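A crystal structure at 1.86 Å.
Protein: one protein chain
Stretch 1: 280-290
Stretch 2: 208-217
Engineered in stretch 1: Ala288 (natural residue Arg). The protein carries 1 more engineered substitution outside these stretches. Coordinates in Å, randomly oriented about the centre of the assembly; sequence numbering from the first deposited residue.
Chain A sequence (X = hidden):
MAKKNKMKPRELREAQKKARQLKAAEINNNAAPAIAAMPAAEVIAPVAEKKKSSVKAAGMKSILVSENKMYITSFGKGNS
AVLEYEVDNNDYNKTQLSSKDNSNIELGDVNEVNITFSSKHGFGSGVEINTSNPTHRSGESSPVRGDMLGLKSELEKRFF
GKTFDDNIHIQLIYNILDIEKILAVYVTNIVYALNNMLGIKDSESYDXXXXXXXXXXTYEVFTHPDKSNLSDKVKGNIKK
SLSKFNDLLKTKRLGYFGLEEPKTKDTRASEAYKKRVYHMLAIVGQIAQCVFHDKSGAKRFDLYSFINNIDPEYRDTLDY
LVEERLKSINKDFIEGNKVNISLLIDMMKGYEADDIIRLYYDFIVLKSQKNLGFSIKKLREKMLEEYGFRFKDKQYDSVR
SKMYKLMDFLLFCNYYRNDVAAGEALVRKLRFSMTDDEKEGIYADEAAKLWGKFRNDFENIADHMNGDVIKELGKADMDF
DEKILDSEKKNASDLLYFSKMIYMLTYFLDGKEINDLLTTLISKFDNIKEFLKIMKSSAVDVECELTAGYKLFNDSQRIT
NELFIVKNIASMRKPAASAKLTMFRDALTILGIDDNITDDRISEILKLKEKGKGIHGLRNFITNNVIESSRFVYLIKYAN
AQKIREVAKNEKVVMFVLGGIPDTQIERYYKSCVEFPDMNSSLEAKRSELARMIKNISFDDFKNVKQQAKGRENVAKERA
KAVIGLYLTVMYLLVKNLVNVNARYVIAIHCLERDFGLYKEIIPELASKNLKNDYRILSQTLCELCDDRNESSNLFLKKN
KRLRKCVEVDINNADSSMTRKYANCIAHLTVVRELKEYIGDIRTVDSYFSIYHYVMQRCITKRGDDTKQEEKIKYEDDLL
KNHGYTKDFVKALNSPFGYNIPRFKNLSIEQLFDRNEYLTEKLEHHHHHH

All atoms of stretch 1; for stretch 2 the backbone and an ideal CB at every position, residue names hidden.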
ATOM      1  N   MET A 280      -1.219  -5.277 -19.987  1.00 21.46           N
ATOM      2  CA  MET A 280      -1.070  -5.082 -18.528  1.00 23.89           C
ATOM      3  C   MET A 280       0.329  -5.522 -18.092  1.00 24.33           C
ATOM      4  O   MET A 280       0.985  -4.762 -17.426  1.00 24.32           O
ATOM      5  CB  MET A 280      -2.143  -5.878 -17.781  1.00 23.86           C
ATOM      6  CG  MET A 280      -3.542  -5.371 -18.034  1.00 27.71           C
ATOM      7  SD  MET A 280      -4.893  -6.367 -17.383  1.00 27.99           S
ATOM      8  CE  MET A 280      -4.786  -6.001 -15.637  1.00 27.81           C
ATOM      9  N   LEU A 281       0.772  -6.697 -18.522  1.00 23.65           N
ATOM     10  CA  LEU A 281       2.098  -7.225 -18.129  1.00 23.76           C
ATOM     11  C   LEU A 281       3.214  -6.343 -18.684  1.00 25.84           C
ATOM     12  O   LEU A 281       4.114  -6.043 -17.974  1.00 24.22           O
ATOM     13  CB  LEU A 281       2.235  -8.645 -18.670  1.00 27.88           C
ATOM     14  CG  LEU A 281       1.195  -9.635 -18.179  1.00 33.08           C
ATOM     15  CD1 LEU A 281       1.475 -11.010 -18.732  1.00 35.29           C
ATOM     16  CD2 LEU A 281       1.146  -9.670 -16.678  1.00 35.74           C
ATOM     17  N   ALA A 282       3.102  -5.944 -19.937  1.00 25.86           N
ATOM     18  CA  ALA A 282       4.131  -5.098 -20.568  1.00 26.86           C
ATOM     19  C   ALA A 282       4.221  -3.760 -19.826  1.00 21.68           C
ATOM     20  O   ALA A 282       5.294  -3.252 -19.688  1.00 25.99           O
ATOM     21  CB  ALA A 282       3.793  -4.909 -22.014  1.00 29.15           C
ATOM     22  N   ILE A 283       3.095  -3.196 -19.424  1.00 22.70           N
ATOM     23  CA  ILE A 283       3.121  -1.910 -18.670  1.00 23.92           C
ATOM     24  C   ILE A 283       3.811  -2.122 -17.322  1.00 25.44           C
ATOM     25  O   ILE A 283       4.637  -1.333 -16.968  1.00 27.79           O
ATOM     26  CB  ILE A 283       1.715  -1.322 -18.515  1.00 23.71           C
ATOM     27  CG1 ILE A 283       1.221  -0.743 -19.835  1.00 25.19           C
ATOM     28  CG2 ILE A 283       1.698  -0.284 -17.419  1.00 25.85           C
ATOM     29  CD1 ILE A 283      -0.239  -0.468 -19.872  1.00 25.68           C
ATOM     30  N   VAL A 284       3.506  -3.220 -16.644  1.00 27.51           N
ATOM     31  CA  VAL A 284       4.152  -3.520 -15.341  1.00 24.10           C
ATOM     32  C   VAL A 284       5.656  -3.646 -15.581  1.00 24.62           C
ATOM     33  O   VAL A 284       6.403  -3.096 -14.826  1.00 24.66           O
ATOM     34  CB  VAL A 284       3.574  -4.807 -14.733  1.00 25.04           C
ATOM     35  CG1 VAL A 284       4.454  -5.348 -13.631  1.00 29.00           C
ATOM     36  CG2 VAL A 284       2.166  -4.600 -14.226  1.00 25.36           C
ATOM     37  N   GLY A 285       6.054  -4.324 -16.646  1.00 25.36           N
ATOM     38  CA  GLY A 285       7.481  -4.482 -16.966  1.00 25.28           C
ATOM     39  C   GLY A 285       8.145  -3.144 -17.231  1.00 26.80           C
ATOM     40  O   GLY A 285       9.258  -2.948 -16.795  1.00 28.53           O
ATOM     41  N   GLN A 286       7.453  -2.261 -17.930  1.00 25.40           N
ATOM     42  CA  GLN A 286       7.990  -0.920 -18.259  1.00 27.56           C
ATOM     43  C   GLN A 286       8.217  -0.122 -16.972  1.00 27.10           C
ATOM     44  O   GLN A 286       9.249   0.497 -16.838  1.00 28.02           O
ATOM     45  CB  GLN A 286       7.039  -0.219 -19.222  1.00 29.64           C
ATOM     46  CG  GLN A 286       7.169   1.290 -19.239  1.00 34.81           C
ATOM     47  CD  GLN A 286       8.417   1.778 -19.925  1.00 37.56           C
ATOM     48  OE1 GLN A 286       9.063   1.066 -20.665  1.00 35.72           O
ATOM     49  NE2 GLN A 286       8.760   3.021 -19.667  1.00 38.99           N
ATOM     50  N   ILE A 287       7.275  -0.185 -16.038  1.00 23.64           N
ATOM     51  CA  ILE A 287       7.430   0.547 -14.755  1.00 23.37           C
ATOM     52  C   ILE A 287       8.643  -0.021 -14.020  1.00 23.21           C
ATOM     53  O   ILE A 287       9.426   0.738 -13.522  1.00 25.80           O
ATOM     54  CB  ILE A 287       6.153   0.486 -13.907  1.00 24.44           C
ATOM     55  CG1 ILE A 287       4.967   1.117 -14.633  1.00 24.19           C
ATOM     56  CG2 ILE A 287       6.397   1.150 -12.575  1.00 25.28           C
ATOM     57  CD1 ILE A 287       3.646   0.831 -14.001  1.00 26.62           C
ATOM     58  N   ALA A 288       8.808  -1.335 -14.054  1.00 24.89           N
ATOM     59  CA  ALA A 288       9.942  -1.992 -13.375  1.00 25.68           C
ATOM     60  C   ALA A 288      11.256  -1.479 -13.961  1.00 26.17           C
ATOM     61  O   ALA A 288      12.159  -1.226 -13.220  1.00 27.47           O
ATOM     62  CB  ALA A 288       9.825  -3.479 -13.499  1.00 30.98           C
ATOM     63  N   GLN A 289      11.294  -1.259 -15.268  1.00 25.51           N
ATOM     64  CA  GLN A 289      12.511  -0.775 -15.969  1.00 26.91           C
ATOM     65  C   GLN A 289      12.803   0.690 -15.635  1.00 26.99           C
ATOM     66  O   GLN A 289      13.865   1.149 -15.975  1.00 29.08           O
ATOM     67  CB  GLN A 289      12.376  -1.004 -17.470  1.00 31.31           C
ATOM     68  CG  GLN A 289      12.417  -2.467 -17.854  1.00 32.95           C
ATOM     69  CD  GLN A 289      11.957  -2.662 -19.274  1.00 42.17           C
ATOM     70  OE1 GLN A 289      12.221  -1.855 -20.143  1.00 53.83           O
ATOM     71  NE2 GLN A 289      11.236  -3.729 -19.513  1.00 44.05           N
ATOM     72  N   CYS A 290      11.832   1.401 -15.085  1.00 25.44           N
ATOM     73  CA  CYS A 290      12.011   2.822 -14.736  1.00 27.94           C
ATOM     74  C   CYS A 290      12.439   3.012 -13.286  1.00 30.21           C
ATOM     75  O   CYS A 290      12.950   4.056 -13.002  1.00 30.94           O
ATOM     76  CB  CYS A 290      10.709   3.571 -14.924  1.00 26.85           C
ATOM     77  SG  CYS A 290      10.251   3.720 -16.662  1.00 31.59           S
ATOM     78  N   UNK A 208      13.141 -13.891 -17.151  1.00 86.93           N
ATOM     79  CA  UNK A 208      13.075 -14.335 -18.565  1.00 93.51           C
ATOM     80  C   UNK A 208      11.664 -14.007 -19.053  1.00 87.23           C
ATOM     81  O   UNK A 208      11.481 -13.785 -20.252  1.00 89.65           O
ATOM     82  CB  UNK A 208      13.386 -15.825 -18.718  1.00 93.51           C
ATOM     83  N   UNK A 209      10.720 -13.949 -18.115  1.00 65.53           N
ATOM     84  CA  UNK A 209       9.316 -13.703 -18.492  1.00 49.04           C
ATOM     85  C   UNK A 209       9.050 -12.202 -18.474  1.00 49.22           C
ATOM     86  O   UNK A 209       9.027 -11.640 -19.533  1.00 56.24           O
ATOM     87  CB  UNK A 209       8.354 -14.430 -17.550  1.00 49.04           C
ATOM     88  N   UNK A 210       8.898 -11.583 -17.313  1.00 41.45           N
ATOM     89  CA  UNK A 210       8.576 -10.133 -17.281  1.00 40.54           C
ATOM     90  C   UNK A 210       9.710  -9.252 -17.813  1.00 41.49           C
ATOM     91  O   UNK A 210       9.407  -8.218 -18.362  1.00 46.33           O
ATOM     92  CB  UNK A 210       8.245  -9.706 -15.849  1.00 40.54           C
ATOM     93  N   UNK A 211      10.960  -9.648 -17.616  1.00 43.00           N
ATOM     94  CA  UNK A 211      12.129  -8.853 -18.037  1.00 40.18           C
ATOM     95  C   UNK A 211      12.234  -8.641 -19.537  1.00 45.12           C
ATOM     96  O   UNK A 211      12.801  -7.636 -19.929  1.00 44.26           O
ATOM     97  CB  UNK A 211      13.412  -9.529 -17.549  1.00 40.18           C
ATOM     98  N   UNK A 212      11.773  -9.593 -20.344  1.00 37.99           N
ATOM     99  CA  UNK A 212      11.906  -9.494 -21.818  1.00 39.36           C
ATOM    100  C   UNK A 212      10.702  -8.805 -22.460  1.00 39.01           C
ATOM    101  O   UNK A 212      10.687  -8.701 -23.673  1.00 39.87           O
ATOM    102  CB  UNK A 212      12.077 -10.887 -22.428  1.00 39.36           C
ATOM    103  N   UNK A 213       9.702  -8.431 -21.673  1.00 38.34           N
ATOM    104  CA  UNK A 213       8.535  -7.713 -22.233  1.00 39.70           C
ATOM    105  C   UNK A 213       8.922  -6.255 -22.469  1.00 41.02           C
ATOM    106  O   UNK A 213       9.794  -5.771 -21.790  1.00 40.27           O
ATOM    107  CB  UNK A 213       7.325  -7.804 -21.301  1.00 39.70           C
ATOM    108  N   UNK A 214       8.297  -5.628 -23.437  1.00 41.21           N
ATOM    109  CA  UNK A 214       8.552  -4.192 -23.601  1.00 44.41           C
ATOM    110  C   UNK A 214       7.247  -3.547 -24.033  1.00 42.52           C
ATOM    111  O   UNK A 214       6.648  -4.046 -24.979  1.00 38.48           O
ATOM    112  CB  UNK A 214       9.666  -3.923 -24.615  1.00 44.41           C
ATOM    113  N   UNK A 215       6.916  -2.397 -23.447  1.00 32.60           N
ATOM    114  CA  UNK A 215       5.695  -1.642 -23.800  1.00 30.78           C
ATOM    115  C   UNK A 215       5.875  -1.009 -25.180  1.00 30.89           C
ATOM    116  O   UNK A 215       4.940  -0.458 -25.687  1.00 32.63           O
ATOM    117  CB  UNK A 215       5.390  -0.567 -22.755  1.00 30.78           C
ATOM    118  N   UNK A 216       7.079  -1.081 -25.724  1.00 31.84           N
ATOM    119  CA  UNK A 216       7.390  -0.501 -27.048  1.00 35.76           C
ATOM    120  C   UNK A 216       7.078  -1.522 -28.142  1.00 40.13           C
ATOM    121  O   UNK A 216       7.217  -1.191 -29.307  1.00 39.51           O
ATOM    122  CB  UNK A 216       8.856  -0.069 -27.127  1.00 35.76           C
ATOM    123  N   UNK A 217       6.667  -2.722 -27.750  1.00 36.54           N
ATOM    124  CA  UNK A 217       6.249  -3.750 -28.728  1.00 33.83           C
ATOM    125  C   UNK A 217       4.731  -3.887 -28.683  1.00 38.64           C
ATOM    126  O   UNK A 217       4.173  -4.044 -27.610  1.00 33.33           O
ATOM    127  CB  UNK A 217       6.917  -5.096 -28.440  1.00 33.83           C
TER

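Stretch 1 is a helix throughout. Stretch 2 passes along one side of it, with position 215 near Ala282 (CA to CA 5.0 Å) and position 210 near Gly285 (CA to CA 5.8 Å).

Position 208 is out of reach of the helix. The ideal CB has nothing of stretch 1 within 5.5 Å, so many side chains would do. The residue is Asp208, and it is poorly ordered.

At position 209 CA-to-CB points sideways. A short side chain would not reach the helix, but a long apolar or aromatic one could approach Leu281. The residue is Phe209. Its CZ lies 3.9 Å from Leu281 CD1, which sits at the ring edge, near the ring plane.

Position 210 also has a sideways CB, 5.4 Å from Gly285 CA. Gly285 has no side chain, and Leu281 and Val284 offer apolar surface nearby. A flexible apolar chain such as Met or Leu would suit. The residue is Met210. Its CE is 3.5 Å from Val284 CG1 and 3.5 Å from Leu281 O.

Position 211 has a CB direction pointing away. Nothing of stretch 1 lies near the ideal CB, so small or polar residues, or none beyond CA, would fit. The residue is Gly211.

At position 212 CA-to-CB again points away, and stretch 1 sets no limit. The residue is Tyr212, which makes no contact with the helix.

Position 213 points toward the helix. Its ideal CB is 4.2 Å from Ala282 CA, and Leu281 lies close by. A medium apolar side chain, Leu, Ile, Val or Met, would suit. The residue is Leu213, whose CD1 packs 3.7 Å from Leu281 CB. The backbone O of Leu213 accepts a weak hydrogen bond from Gln289 NE2 at 3.4 Å.

Position 214 is extended and its CB points away. A type I turn begins here, and Ser, Asp or Asn often occupies this place because its side chain can accept a backbone NH. The residue is Ser214. Ser214 OG accepts a hydrogen bond from the backbone N of position 216.

At position 215 CA-to-CB points toward the helix, and the ideal CB is already 3.9 Å from Gln286 CB and 4.1 Å from Ala282 O. A small side chain suits best. The residue is Ala215. Its CB packs against Gln286 CB. Ala215 N donates to water 2 at 3.0 Å, and that water donates to Gln286 OE1 at 2.6 Å.

Position 216 has a sideways CB with no near neighbour in stretch 1. Yet Gln286 and Gln289 both offer a side-chain oxygen, so a long donor, Arg or Lys, could fold back. The residue is Arg216. Arg216 NH1 donates to Gln286 OE1 at 2.9 Å, and NH2 lies 3.7 Å from Gln289 OE1. Both oxygens lie at the guanidinium edge.

Position 217 closes the turn, its N hydrogen-bonded to Ser214 O at 3.1 Å. Its CB points sideways with nothing of stretch 1 within 5.5 Å, so many side chains would suit. The residue is Asn217, without contact to the helix.

Stretch 2, residues 208-217: DFMGYLSARN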
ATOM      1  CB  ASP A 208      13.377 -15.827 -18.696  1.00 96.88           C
ATOM      2  CG  ASP A 208      14.790 -16.075 -19.181  1.00 97.36           C
ATOM      3  OD1 ASP A 208      15.643 -15.205 -18.940  1.00 92.56           O
ATOM      4  OD2 ASP A 208      15.013 -17.117 -19.806  1.00 91.65           O
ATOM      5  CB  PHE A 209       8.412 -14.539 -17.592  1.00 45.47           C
ATOM      6  CG  PHE A 209       6.954 -14.183 -17.595  1.00 42.04           C
ATOM      7  CD1 PHE A 209       6.355 -13.646 -18.710  1.00 45.20           C
ATOM      8  CD2 PHE A 209       6.180 -14.400 -16.477  1.00 50.36           C
ATOM      9  CE1 PHE A 209       5.013 -13.326 -18.709  1.00 48.76           C
ATOM     10  CE2 PHE A 209       4.839 -14.076 -16.471  1.00 50.81           C
ATOM     11  CZ  PHE A 209       4.257 -13.541 -17.589  1.00 55.92           C
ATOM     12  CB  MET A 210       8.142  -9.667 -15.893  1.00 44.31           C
ATOM     13  CG  MET A 210       6.960 -10.423 -15.368  1.00 50.71           C
ATOM     14  SD  MET A 210       5.405  -9.872 -16.032  1.00 49.61           S
ATOM     15  CE  MET A 210       5.418  -8.150 -15.556  1.00 43.65           C
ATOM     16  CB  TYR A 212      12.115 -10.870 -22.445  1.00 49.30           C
ATOM     17  CG  TYR A 212      13.467 -11.481 -22.197  1.00 55.16           C
ATOM     18  CD1 TYR A 212      14.595 -10.697 -22.079  1.00 63.94           C
ATOM     19  CD2 TYR A 212      13.613 -12.847 -22.079  1.00 63.83           C
ATOM     20  CE1 TYR A 212      15.840 -11.252 -21.847  1.00 65.95           C
ATOM     21  CE2 TYR A 212      14.848 -13.419 -21.843  1.00 65.94           C
ATOM     22  CZ  TYR A 212      15.966 -12.620 -21.728  1.00 70.43           C
ATOM     23  OH  TYR A 212      17.185 -13.195 -21.502  1.00 86.75           O
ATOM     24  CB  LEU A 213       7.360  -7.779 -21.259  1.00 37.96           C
ATOM     25  CG  LEU A 213       6.789  -9.161 -20.980  1.00 41.28           C
ATOM     26  CD1 LEU A 213       5.700  -9.086 -19.936  1.00 38.38           C
ATOM     27  CD2 LEU A 213       6.256  -9.796 -22.241  1.00 39.99           C
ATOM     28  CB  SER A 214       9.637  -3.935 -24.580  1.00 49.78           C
ATOM     29  OG  SER A 214       9.718  -2.551 -24.829  1.00 56.55           O
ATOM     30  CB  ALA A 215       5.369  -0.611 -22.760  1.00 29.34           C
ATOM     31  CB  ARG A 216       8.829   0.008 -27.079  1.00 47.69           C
ATOM     32  CG  ARG A 216       8.996   1.354 -26.391  1.00 49.86           C
ATOM     33  CD  ARG A 216      10.416   1.792 -26.143  1.00 52.10           C
ATOM     34  NE  ARG A 216      11.106   0.867 -25.267  1.00 62.64           N
ATOM     35  CZ  ARG A 216      10.694   0.511 -24.059  1.00 71.72           C
ATOM     36  NH1 ARG A 216       9.617   1.062 -23.534  1.00 62.40           N
ATOM     37  NH2 ARG A 216      11.359  -0.401 -23.384  1.00 65.99           N
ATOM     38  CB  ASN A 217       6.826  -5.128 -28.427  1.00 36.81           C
ATOM     39  CG  ASN A 217       8.317  -5.195 -28.633  1.00 39.03           C
ATOM     40  OD1 ASN A 217       8.854  -4.473 -29.452  1.00 42.54           O
ATOM     41  ND2 ASN A 217       8.979  -6.040 -27.874  1.00 38.31           N
TER
HETATM   42  O   HOH W   1      10.916  -5.591 -16.653  1.00 40.82           O
HETATM   43  O   HOH W   2       8.997  -1.399 -21.573  1.00 34.36           O
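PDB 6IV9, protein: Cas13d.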